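Local coordinates for CurG, CurH fusion protein (PDB 4MYY) that joins the C-terminal docking domain of CurG to the N-terminal docking domain of CurH, modelling how these two modules of the curacin A polyketide synthase associate, at the interface of chains A and B. Sequence-based numbering; all coordinates share one arbitrary frame. Chains: chain A/B, CurG, CurH fusion protein.

Contact 1: the interface of chains A and B. Residues chain A 4, 8-9, 12; chain B 28, 70, 73-74.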
loop_
_atom_site.group_PDB
_atom_site.type_symbol
_atom_site.label_atom_id
_atom_site.label_comp_id
_atom_site.label_asym_id
_atom_site.label_seq_id
_atom_site.Cartn_x
_atom_site.Cartn_y
_atom_site.Cartn_z
ATOM N N LEU A 4 -10.506 2.787 -7.982
ATOM C CA LEU A 4 -9.363 3.668 -8.184
ATOM C C LEU A 4 -9.801 4.855 -9.005
ATOM O O LEU A 4 -10.022 4.732 -10.214
ATOM C CB LEU A 4 -8.216 2.971 -8.911
ATOM C CG LEU A 4 -7.537 1.879 -8.107
ATOM C CD1 LEU A 4 -6.566 1.157 -9.026
ATOM C CD2 LEU A 4 -6.843 2.438 -6.867
ATOM N N LEU A 8 -6.260 9.627 -8.977
ATOM C CA LEU A 8 -5.197 8.841 -8.361
ATOM C C LEU A 8 -4.343 8.130 -9.408
ATOM O O LEU A 8 -3.111 8.191 -9.361
ATOM C CB LEU A 8 -5.794 7.861 -7.358
ATOM C CG LEU A 8 -4.825 7.092 -6.476
ATOM C CD1 LEU A 8 -3.757 8.009 -5.875
ATOM C CD2 LEU A 8 -5.613 6.365 -5.394
ATOM N N LEU A 9 -4.975 7.455 -10.362
ATOM C CA LEU A 9 -4.217 6.813 -11.419
ATOM C C LEU A 9 -3.404 7.833 -12.190
ATOM O O LEU A 9 -2.246 7.589 -12.461
ATOM C CB LEU A 9 -5.146 6.079 -12.380
ATOM C CG LEU A 9 -5.522 4.704 -11.880
ATOM C CD1 LEU A 9 -6.893 4.333 -12.440
ATOM C CD2 LEU A 9 -4.461 3.708 -12.312
ATOM N N ILE A 12 -0.194 8.973 -10.407
ATOM C CA ILE A 12 0.812 7.932 -10.509
ATOM C C ILE A 12 1.382 7.865 -11.933
ATOM O O ILE A 12 2.607 7.730 -12.096
ATOM C CB ILE A 12 0.216 6.561 -10.089
ATOM C CG1 ILE A 12 -0.189 6.583 -8.611
ATOM C CG2 ILE A 12 1.190 5.429 -10.349
ATOM C CD1 ILE A 12 0.930 6.883 -7.625
ATOM N N LEU B 28 -3.256 -5.099 -5.203
ATOM C CA LEU B 28 -3.896 -4.134 -6.072
ATOM C C LEU B 28 -5.156 -4.680 -6.753
ATOM O O LEU B 28 -6.188 -4.010 -6.784
ATOM C CB LEU B 28 -2.887 -3.639 -7.109
ATOM C CG LEU B 28 -3.233 -2.365 -7.815
ATOM C CD1 LEU B 28 -3.617 -1.231 -6.864
ATOM C CD2 LEU B 28 -1.953 -2.017 -8.560
ATOM N N LEU B 70 0.677 3.288 -6.231
ATOM C CA LEU B 70 -0.785 3.389 -6.413
ATOM C C LEU B 70 -1.524 2.651 -5.293
ATOM O O LEU B 70 -2.466 3.195 -4.700
ATOM C CB LEU B 70 -1.175 2.810 -7.776
ATOM C CG LEU B 70 -2.674 2.729 -8.037
ATOM C CD1 LEU B 70 -3.260 4.137 -8.099
ATOM C CD2 LEU B 70 -2.874 1.966 -9.343
ATOM N N LYS B 73 -1.124 4.669 -1.998
ATOM C CA LYS B 73 -2.003 5.843 -2.015
ATOM C C LYS B 73 -3.456 5.505 -1.791
ATOM O O LYS B 73 -4.162 6.202 -1.072
ATOM C CB LYS B 73 -1.865 6.588 -3.329
ATOM C CG LYS B 73 -0.927 7.739 -3.217
ATOM C CD LYS B 73 -1.687 8.880 -2.573
ATOM C CE LYS B 73 -0.981 10.186 -2.814
ATOM N NZ LYS B 73 -1.751 11.261 -2.143
ATOM N N LYS B 74 -3.915 4.451 -2.441
ATOM C CA LYS B 74 -5.270 4.005 -2.285
ATOM C C LYS B 74 -5.584 3.578 -0.849
ATOM O O LYS B 74 -6.617 3.959 -0.298
ATOM C CB LYS B 74 -5.550 2.860 -3.249
ATOM C CG LYS B 74 -6.889 2.207 -3.032
ATOM C CD LYS B 74 -8.060 3.156 -3.281
ATOM C CE LYS B 74 -9.367 2.491 -2.854
ATOM N NZ LYS B 74 -10.535 3.399 -3.046
#
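A:Leu4, A:Leu8, A:Leu9 and A:Ile12 of the CurG part meet B:Leu70, B:Lys73 and B:Lys74 of the CurH part. No ring, amide or carboxylate lies among these side chains; the contact is organised round the two methyl branches of B:Leu70. Its CD1 branch turns to A:Leu8 and A:Ile12, with CG of A:Leu8 3.7 Å from CD1 of B:Leu70. Its CD2 branch takes the other pair: it meets CD1 of A:Leu4 tip to tip at 3.8 Å and also touches the CD2 methyl of A:Leu9. With CG trans to the backbone nitrogen (chi1 174°), B:Leu70 stands out from its helix between these four residues, and it has 73 Å² hidden by the partner, more than any other residue of the patch. A:Ile12 approaches at about a right angle, its CG1 3.9 Å from CA of B:Leu70, and so packs against the root of that side chain.

The two lysines contribute carbon rather than charge to these contacts. A:Leu8 sends its CD1 methyl into the bend of B:Lys73, whose chain turns at chi2 (-80°) so that CB, CG and CD all come near it; the separation of 3.5 Å between A:Leu8 CD1 and B:Lys73 CB is tighter than usual for carbon. The other branch of A:Leu8, CD2, rests beside the backbone of B:Lys74, 3.9 Å from its CA. B:Lys74 presents CB, CG and CD to CD2 of A:Leu4, the nearest pair being CG of B:Lys74 and CD2 of A:Leu4 at 3.8 Å, while NZ runs on past this methyl. B:Leu28 lies at the rim, its CD1 4.4 Å from CD1 of A:Leu4.

In the fold, A:Leu4 lies in the lead-in to CurG helix 6-13 of chain A, which carries the other three residues and lies alongside CurH helix 64-82 of chain B, running roughly antiparallel to it; B:Leu28 comes from CurG helix 17-32.

Contact 2: the interface of chains A and B. Residues chain A 62, 66, 69-70; chain B 9, 12-13, 20, 24.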
loop_
_atom_site.group_PDB
_atom_site.type_symbol
_atom_site.label_atom_id
_atom_site.label_comp_id
_atom_site.label_asym_id
_atom_site.label_seq_id
_atom_site.Cartn_x
_atom_site.Cartn_y
_atom_site.Cartn_z
ATOM N N LEU A 62 16.708 -0.741 2.795
ATOM C CA LEU A 62 15.759 -1.317 1.853
ATOM C C LEU A 62 15.690 -0.512 0.558
ATOM O O LEU A 62 15.824 0.718 0.583
ATOM C CB LEU A 62 14.354 -1.348 2.478
ATOM C CG LEU A 62 14.129 -2.165 3.760
ATOM C CD1 LEU A 62 12.647 -2.055 4.143
ATOM C CD2 LEU A 62 14.513 -3.621 3.570
ATOM N N GLN A 66 11.107 -2.515 -1.824
ATOM C CA GLN A 66 11.034 -3.164 -0.508
ATOM C C GLN A 66 10.329 -2.277 0.509
ATOM O O GLN A 66 9.477 -2.764 1.270
ATOM C CB GLN A 66 12.422 -3.547 -0.043
ATOM C CG GLN A 66 13.008 -4.699 -0.840
ATOM C CD GLN A 66 14.521 -4.826 -0.712
ATOM O OE1 GLN A 66 15.199 -4.054 -0.038
ATOM N NE2 GLN A 66 15.055 -5.830 -1.361
ATOM N N ALA A 69 6.629 -2.443 -0.231
ATOM C CA ALA A 69 6.009 -3.671 0.250
ATOM C C ALA A 69 5.775 -3.624 1.769
ATOM O O ALA A 69 4.713 -4.029 2.256
ATOM C CB ALA A 69 6.869 -4.846 -0.104
ATOM N N LEU A 70 6.781 -3.151 2.511
ATOM C CA LEU A 70 6.621 -2.958 3.949
ATOM C C LEU A 70 5.505 -2.008 4.276
ATOM O O LEU A 70 4.672 -2.324 5.132
ATOM C CB LEU A 70 7.925 -2.452 4.554
ATOM C CG LEU A 70 7.945 -2.248 6.055
ATOM C CD1 LEU A 70 7.686 -3.554 6.818
ATOM C CD2 LEU A 70 9.293 -1.637 6.409
ATOM N N LEU B 9 10.592 -7.520 8.051
ATOM C CA LEU B 9 11.545 -6.665 7.374
ATOM C C LEU B 9 12.675 -7.500 6.756
ATOM O O LEU B 9 13.034 -7.290 5.616
ATOM C CB LEU B 9 12.085 -5.623 8.330
ATOM C CG LEU B 9 12.549 -4.384 7.565
ATOM C CD1 LEU B 9 12.199 -3.126 8.337
ATOM C CD2 LEU B 9 14.045 -4.489 7.289
ATOM N N ILE B 12 11.291 -9.352 3.657
ATOM C CA ILE B 12 11.177 -8.392 2.534
ATOM C C ILE B 12 12.566 -8.090 1.908
ATOM O O ILE B 12 12.741 -8.107 0.676
ATOM C CB ILE B 12 10.461 -7.114 2.996
ATOM C CG1 ILE B 12 8.969 -7.410 3.221
ATOM C CG2 ILE B 12 10.638 -5.976 1.961
ATOM C CD1 ILE B 12 8.192 -6.258 3.819
ATOM N N LYS B 13 13.558 -7.838 2.752
ATOM C CA LYS B 13 14.906 -7.549 2.264
ATOM C C LYS B 13 15.490 -8.711 1.460
ATOM O O LYS B 13 16.233 -8.483 0.491
ATOM C CB LYS B 13 15.850 -7.205 3.433
ATOM C CG LYS B 13 17.160 -6.505 3.025
ATOM C CD LYS B 13 18.047 -6.280 4.245
ATOM C CE LYS B 13 19.238 -5.381 3.941
ATOM N NZ LYS B 13 20.028 -5.905 2.795
ATOM N N LEU B 20 8.024 -9.592 -4.498
ATOM C CA LEU B 20 7.378 -8.415 -3.939
ATOM C C LEU B 20 6.298 -7.915 -4.912
ATOM O O LEU B 20 5.210 -7.510 -4.498
ATOM C CB LEU B 20 8.419 -7.313 -3.719
ATOM C CG LEU B 20 9.462 -7.643 -2.646
ATOM C CD1 LEU B 20 10.412 -6.472 -2.539
ATOM C CD2 LEU B 20 8.843 -7.941 -1.296
ATOM N N ILE B 24 2.288 -7.260 -4.309
ATOM C CA ILE B 24 1.735 -5.916 -4.554
ATOM C C ILE B 24 0.609 -5.994 -5.608
ATOM O O ILE B 24 -0.454 -5.386 -5.453
ATOM C CB ILE B 24 2.844 -4.911 -4.963
ATOM C CG1 ILE B 24 3.785 -4.664 -3.766
ATOM C CG2 ILE B 24 2.247 -3.605 -5.482
ATOM C CD1 ILE B 24 5.180 -4.195 -4.164
#
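Helix 64-82 of chain A and the loop residue A:Leu62 just ahead of it, all in the CurH part, meet helices 2-14 and 17-32 of chain B, both in the CurG part. A:Leu62 leans on the first of these helices: its CD2 methyl lies 3.8 Å from CB of B:Lys13 and equally near CD2 of B:Leu9, so a single branch packs against residues one helical turn apart. B:Leu9 divides its own methyls, giving CD2 to A:Leu62 and CD1 to A:Leu70, whose CD2 is 3.8 Å from that CD1.

B:Ile12 fits against the helix of chain A through both of its branches. CG2 abuts the start of the A:Gln66 side chain, 3.6 Å from CB, and also lies beside the main-chain oxygen of that residue. The longer branch is extended (chi2 174°), which carries CD1 one turn onward to 3.7 Å from CA of A:Leu70; the two side chains are set at about a right angle.

Helix 17-32 adds direct contacts through B:Leu20. Its CD1 reaches CG of A:Gln66 at 3.6 Å, and its CD2 faces the CB methyl of A:Ala69 at 3.9 Å. The short A:Ala69 side chain probably helps the second CurG helix approach the CurH helix, with B:Ile24 adding a looser contact. B:Ile12 and B:Leu20 meet neighbouring parts of one face of the A:Gln66 chain, CB touching the first and CG the second.

Beyond CG the A:Gln66 chain is extended (chi2 162°), which brings its amide alongside the carboxyl-terminal turn of helix 2-14, near the main-chain oxygens of B:Ile12 and B:Lys13. The amide nitrogen NE2 of A:Gln66 stands 3.4 Å from O of B:Lys13, a proximity too long to be counted as a hydrogen bond.

The centres of the C-alpha atoms of contact 1 and contact 2 lie about 18 Å apart. Each sets CurG helices of one chain against CurH helix 64-82 of the other. The patches share no residue of the same chain, but positions 9, 12 and 70 recur with the chains exchanged, making them partly twins on the two halves of a two-fold symmetric interface. Contact 1 extends towards positions 73 and 74, contact 2 towards 62, 66 and 69. This reciprocity supports a dimeric docking assembly. Because an engineered linker joins the two parts, the structure alone does not show how separate chains would pair.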